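Local coordinates for protein Asp/Glu-specific dipeptidyl-peptidase (Flavobacterium psychrophilum, PDB 5JXF) that removes dipeptides from the N-terminus of oligopeptides as a serine peptidase of family S46, with strict specificity for aspartate or glutamate at P1, at residues K264-E276 / S664-L676. Residues are numbered along the deposited sequence; the frame is centred on the assembly and turned at random.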
loop_
_atom_site.group_PDB
_atom_site.type_symbol
_atom_site.label_atom_id
_atom_site.label_comp_id
_atom_site.label_asym_id
_atom_site.label_seq_id
_atom_site.Cartn_x
_atom_site.Cartn_y
_atom_site.Cartn_z
ATOM N N LYS A 264 26.523 -35.550 -8.819
ATOM C CA LYS A 264 27.805 -35.141 -9.359
ATOM C C LYS A 264 28.323 -33.840 -8.755
ATOM O O LYS A 264 29.530 -33.576 -8.774
ATOM C CB LYS A 264 27.697 -35.013 -10.875
ATOM C CG LYS A 264 27.193 -36.293 -11.521
ATOM C CD LYS A 264 26.875 -36.105 -12.992
ATOM C CE LYS A 264 26.453 -37.422 -13.649
ATOM N NZ LYS A 264 25.652 -37.121 -14.857
ATOM N N HIS A 265 27.411 -33.033 -8.214
ATOM C CA HIS A 265 27.774 -31.752 -7.625
ATOM C C HIS A 265 26.626 -31.278 -6.739
ATOM O O HIS A 265 25.456 -31.538 -7.026
ATOM C CB HIS A 265 28.073 -30.698 -8.706
ATOM C CG HIS A 265 28.539 -29.378 -8.162
ATOM N ND1 HIS A 265 29.798 -29.192 -7.638
ATOM C CD2 HIS A 265 27.914 -28.179 -8.069
ATOM C CE1 HIS A 265 29.928 -27.938 -7.234
ATOM N NE2 HIS A 265 28.802 -27.302 -7.491
ATOM N N PHE A 266 26.952 -30.594 -5.657
ATOM C CA PHE A 266 25.914 -30.038 -4.821
ATOM C C PHE A 266 26.391 -28.674 -4.386
ATOM O O PHE A 266 27.586 -28.419 -4.395
ATOM C CB PHE A 266 25.600 -30.944 -3.626
ATOM C CG PHE A 266 26.690 -31.014 -2.601
ATOM C CD1 PHE A 266 27.764 -31.883 -2.762
ATOM C CD2 PHE A 266 26.631 -30.220 -1.460
ATOM C CE1 PHE A 266 28.758 -31.952 -1.808
ATOM C CE2 PHE A 266 27.618 -30.285 -0.505
ATOM C CZ PHE A 266 28.686 -31.148 -0.671
ATOM N N LEU A 267 25.453 -27.789 -4.051
ATOM C CA LEU A 267 25.792 -26.406 -3.776
ATOM C C LEU A 267 26.104 -26.254 -2.314
ATOM O O LEU A 267 25.289 -26.621 -1.460
ATOM C CB LEU A 267 24.644 -25.461 -4.177
ATOM C CG LEU A 267 24.149 -25.582 -5.619
ATOM C CD1 LEU A 267 22.888 -24.753 -5.829
ATOM C CD2 LEU A 267 25.220 -25.141 -6.567
ATOM N N PRO A 268 27.300 -25.740 -2.007
ATOM C CA PRO A 268 27.519 -25.343 -0.615
ATOM C C PRO A 268 26.602 -24.138 -0.332
ATOM O O PRO A 268 26.259 -23.426 -1.281
ATOM C CB PRO A 268 28.994 -24.947 -0.577
ATOM C CG PRO A 268 29.585 -25.414 -1.882
ATOM C CD PRO A 268 28.447 -25.410 -2.860
ATOM N N VAL A 269 26.209 -23.956 0.927
ATOM C CA VAL A 269 25.310 -22.896 1.339
ATOM C C VAL A 269 26.070 -21.854 2.147
ATOM O O VAL A 269 26.665 -22.174 3.171
ATOM C CB VAL A 269 24.140 -23.435 2.195
ATOM C CG1 VAL A 269 23.260 -22.291 2.640
ATOM C CG2 VAL A 269 23.335 -24.471 1.415
ATOM N N SER A 270 26.050 -20.614 1.676
ATOM C CA SER A 270 26.734 -19.516 2.354
ATOM C C SER A 270 26.039 -19.044 3.645
ATOM O O SER A 270 24.815 -19.037 3.718
ATOM C CB SER A 270 26.870 -18.332 1.404
ATOM O OG SER A 270 27.373 -17.205 2.096
ATOM N N LEU A 271 26.826 -18.660 4.653
ATOM C CA LEU A 271 26.290 -18.072 5.897
ATOM C C LEU A 271 26.695 -16.612 6.051
ATOM O O LEU A 271 26.450 -16.019 7.085
ATOM C CB LEU A 271 26.775 -18.835 7.134
ATOM C CG LEU A 271 26.243 -20.219 7.490
ATOM C CD1 LEU A 271 27.171 -20.899 8.492
ATOM C CD2 LEU A 271 24.859 -20.127 8.047
ATOM N N ASP A 272 27.328 -16.052 5.023
ATOM C CA ASP A 272 27.884 -14.708 5.072
ATOM C C ASP A 272 26.949 -13.703 4.429
ATOM O O ASP A 272 27.308 -12.541 4.274
ATOM C CB ASP A 272 29.249 -14.652 4.375
ATOM C CG ASP A 272 30.354 -15.312 5.194
ATOM O OD1 ASP A 272 30.043 -15.899 6.262
ATOM O OD2 ASP A 272 31.533 -15.250 4.764
ATOM N N GLY A 273 25.774 -14.177 4.017
ATOM C CA GLY A 273 24.722 -13.320 3.500
ATOM C C GLY A 273 24.975 -12.528 2.231
ATOM O O GLY A 273 25.957 -12.748 1.515
ATOM N N VAL A 274 24.058 -11.600 1.959
ATOM C CA VAL A 274 24.108 -10.772 0.760
ATOM C C VAL A 274 24.076 -9.287 1.089
ATOM O O VAL A 274 23.326 -8.855 1.964
ATOM C CB VAL A 274 22.931 -11.058 -0.177
ATOM C CG1 VAL A 274 23.049 -12.489 -0.807
ATOM C CG2 VAL A 274 21.632 -10.932 0.586
ATOM N N GLN A 275 24.869 -8.512 0.357
ATOM C CA GLN A 275 24.832 -7.064 0.455
ATOM C C GLN A 275 24.534 -6.531 -0.940
ATOM O O GLN A 275 24.822 -7.199 -1.937
ATOM C CB GLN A 275 26.158 -6.510 1.010
ATOM C CG GLN A 275 26.327 -4.996 0.849
ATOM C CD GLN A 275 27.618 -4.464 1.455
ATOM O OE1 GLN A 275 28.656 -5.128 1.415
ATOM N NE2 GLN A 275 27.564 -3.243 1.996
ATOM N N GLU A 276 23.925 -5.352 -0.994
ATOM C CA GLU A 276 23.661 -4.623 -2.229
ATOM C C GLU A 276 24.871 -4.627 -3.160
ATOM O O GLU A 276 26.000 -4.494 -2.703
ATOM C CB GLU A 276 23.240 -3.161 -1.889
ATOM C CG GLU A 276 22.976 -2.247 -3.094
ATOM C CD GLU A 276 22.298 -0.907 -2.697
ATOM O OE1 GLU A 276 22.245 -0.600 -1.482
ATOM O OE2 GLU A 276 21.811 -0.177 -3.596
ATOM N N SER A 664 14.498 -21.818 -8.100
ATOM C CA SER A 664 15.841 -21.698 -8.667
ATOM C C SER A 664 16.830 -21.214 -7.635
ATOM O O SER A 664 16.498 -20.377 -6.804
ATOM C CB SER A 664 15.870 -20.732 -9.852
ATOM O OG SER A 664 15.163 -21.239 -10.964
ATOM N N PRO A 665 18.056 -21.742 -7.691
ATOM C CA PRO A 665 19.093 -21.297 -6.768
ATOM C C PRO A 665 19.624 -19.939 -7.168
ATOM O O PRO A 665 19.832 -19.704 -8.344
ATOM C CB PRO A 665 20.184 -22.369 -6.918
ATOM C CG PRO A 665 20.027 -22.860 -8.348
ATOM C CD PRO A 665 18.531 -22.816 -8.596
ATOM N N ALA A 666 19.850 -19.053 -6.207
ATOM C CA ALA A 666 20.677 -17.901 -6.496
ATOM C C ALA A 666 22.045 -18.152 -5.880
ATOM O O ALA A 666 22.159 -18.447 -4.685
ATOM C CB ALA A 666 20.039 -16.583 -5.958
ATOM N N VAL A 667 23.080 -18.065 -6.710
ATOM C CA VAL A 667 24.432 -18.278 -6.246
ATOM C C VAL A 667 25.265 -17.021 -6.364
ATOM O O VAL A 667 25.034 -16.174 -7.225
ATOM C CB VAL A 667 25.141 -19.424 -7.032
ATOM C CG1 VAL A 667 24.372 -20.716 -6.831
ATOM C CG2 VAL A 667 25.277 -19.065 -8.508
ATOM N N ASP A 668 26.257 -16.926 -5.490
ATOM C CA ASP A 668 27.138 -15.762 -5.426
ATOM C C ASP A 668 28.279 -15.902 -6.440
ATOM O O ASP A 668 28.266 -16.806 -7.309
ATOM C CB ASP A 668 27.690 -15.601 -3.991
ATOM C CG ASP A 668 28.618 -16.788 -3.555
ATOM O OD1 ASP A 668 29.001 -17.615 -4.401
ATOM O OD2 ASP A 668 28.962 -16.903 -2.360
ATOM N N ALA A 669 29.285 -15.044 -6.292
ATOM C CA ALA A 669 30.415 -14.999 -7.216
ATOM C C ALA A 669 31.223 -16.296 -7.257
ATOM O O ALA A 669 31.811 -16.620 -8.298
ATOM C CB ALA A 669 31.334 -13.834 -6.864
ATOM N N GLN A 670 31.271 -17.021 -6.141
ATOM C CA GLN A 670 32.044 -18.266 -6.074
ATOM C C GLN A 670 31.191 -19.504 -6.316
ATOM O O GLN A 670 31.697 -20.621 -6.258
ATOM C CB GLN A 670 32.745 -18.408 -4.717
ATOM C CG GLN A 670 33.823 -17.372 -4.439
ATOM C CD GLN A 670 33.262 -16.092 -3.822
ATOM O OE1 GLN A 670 32.052 -15.977 -3.578
ATOM N NE2 GLN A 670 34.143 -15.127 -3.557
ATOM N N GLY A 671 29.899 -19.324 -6.578
ATOM C CA GLY A 671 29.042 -20.470 -6.836
ATOM C C GLY A 671 28.394 -21.085 -5.607
ATOM O O GLY A 671 27.855 -22.196 -5.668
ATOM N N ASN A 672 28.434 -20.350 -4.496
ATOM C CA ASN A 672 27.729 -20.712 -3.271
ATOM C C ASN A 672 26.284 -20.256 -3.263
ATOM O O ASN A 672 25.972 -19.150 -3.709
ATOM C CB ASN A 672 28.448 -20.112 -2.052
ATOM C CG ASN A 672 29.932 -20.418 -2.052
ATOM O OD1 ASN A 672 30.340 -21.557 -1.824
ATOM N ND2 ASN A 672 30.746 -19.409 -2.332
ATOM N N LEU A 673 25.409 -21.103 -2.730
ATOM C CA LEU A 673 24.000 -20.772 -2.608
ATOM C C LEU A 673 23.776 -19.655 -1.593
ATOM O O LEU A 673 24.121 -19.815 -0.428
ATOM C CB LEU A 673 23.187 -21.989 -2.183
ATOM C CG LEU A 673 21.678 -21.749 -2.296
ATOM C CD1 LEU A 673 21.334 -21.510 -3.752
ATOM C CD2 LEU A 673 20.862 -22.900 -1.711
ATOM N N ILE A 674 23.176 -18.551 -2.034
ATOM C CA ILE A 674 22.863 -17.419 -1.147
ATOM C C ILE A 674 21.362 -17.071 -1.092
ATOM O O ILE A 674 20.896 -16.414 -0.151
ATOM C CB ILE A 674 23.614 -16.154 -1.569
ATOM C CG1 ILE A 674 23.555 -15.988 -3.092
ATOM C CG2 ILE A 674 25.033 -16.185 -1.067
ATOM C CD1 ILE A 674 24.003 -14.608 -3.581
ATOM N N GLY A 675 20.613 -17.493 -2.102
ATOM C CA GLY A 675 19.187 -17.234 -2.156
ATOM C C GLY A 675 18.403 -18.333 -2.847
ATOM O O GLY A 675 18.961 -19.186 -3.567
ATOM N N LEU A 676 17.100 -18.324 -2.609
ATOM C CA LEU A 676 16.172 -19.234 -3.277
ATOM C C LEU A 676 15.079 -18.437 -3.978
ATOM O O LEU A 676 14.246 -17.821 -3.311
ATOM C CB LEU A 676 15.589 -20.194 -2.250
ATOM C CG LEU A 676 14.405 -21.076 -2.608
ATOM C CD1 LEU A 676 14.780 -22.097 -3.679
ATOM C CD2 LEU A 676 13.954 -21.753 -1.344
HETATM O O HOH W 1 28.954 -24.548 -6.485
#
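Val269 and Leu673 form a single beta bridge in which the connection 264-276, leading from strand 259-260 of the first sheet to strand 279-284 of the second, is laid across the hairpin 664-676. Two backbone bonds make it: Leu673 N gives its hydrogen to Pro268 O (2.9 Å) and Leu673 O accepts from Ser270 N (3.0 Å). On the Pro665 side of the bridge, Leu267 points toward the hairpin; its CG stands anti to the carbonyl carbon (chi1 -54°), and CD1 meets Pro665 CB at 3.8 Å and Leu673 CD1, crossing both side chains at about a right angle. Further along the connection, Val274 CG1 packs on Ile674 CD1 at 3.6 Å, while Ile674 CG2 lies against Ser270 CB.

Both sheets belong to the chymotrypsin-like double-barrel part of this S46 enzyme, whose large helical domain is inserted between the two segments in sequence; the hairpin follows shortly after Ser662, the probable charge-relay serine. A type I turn, Asp668 to Gly671, closes the hairpin, and a classic bulge sets Ile674 and Gly675 opposite Ala666. Asn672 ties off the turn: ND2 donates to the syn lone pair of Asp668 OD2 (3.1 Å), which lies close to the Asn672 amide plane, and Asn672 N meets Asp668 OD1 (2.8 Å) from above the carboxylate plane. With an alanine here, Asp668 OD2 would probably lose its amide donor, though the backbone bond to OD1 could remain, and Pro268 the amide oxygen beside its CB and CG. A water lies 2.9 Å from His265 NE2, at the ring edge and in its plane, and donates to Gly671 O (2.7 Å). Strand 725-726 runs parallel to 269-270 and bonds to the backbone of Val269.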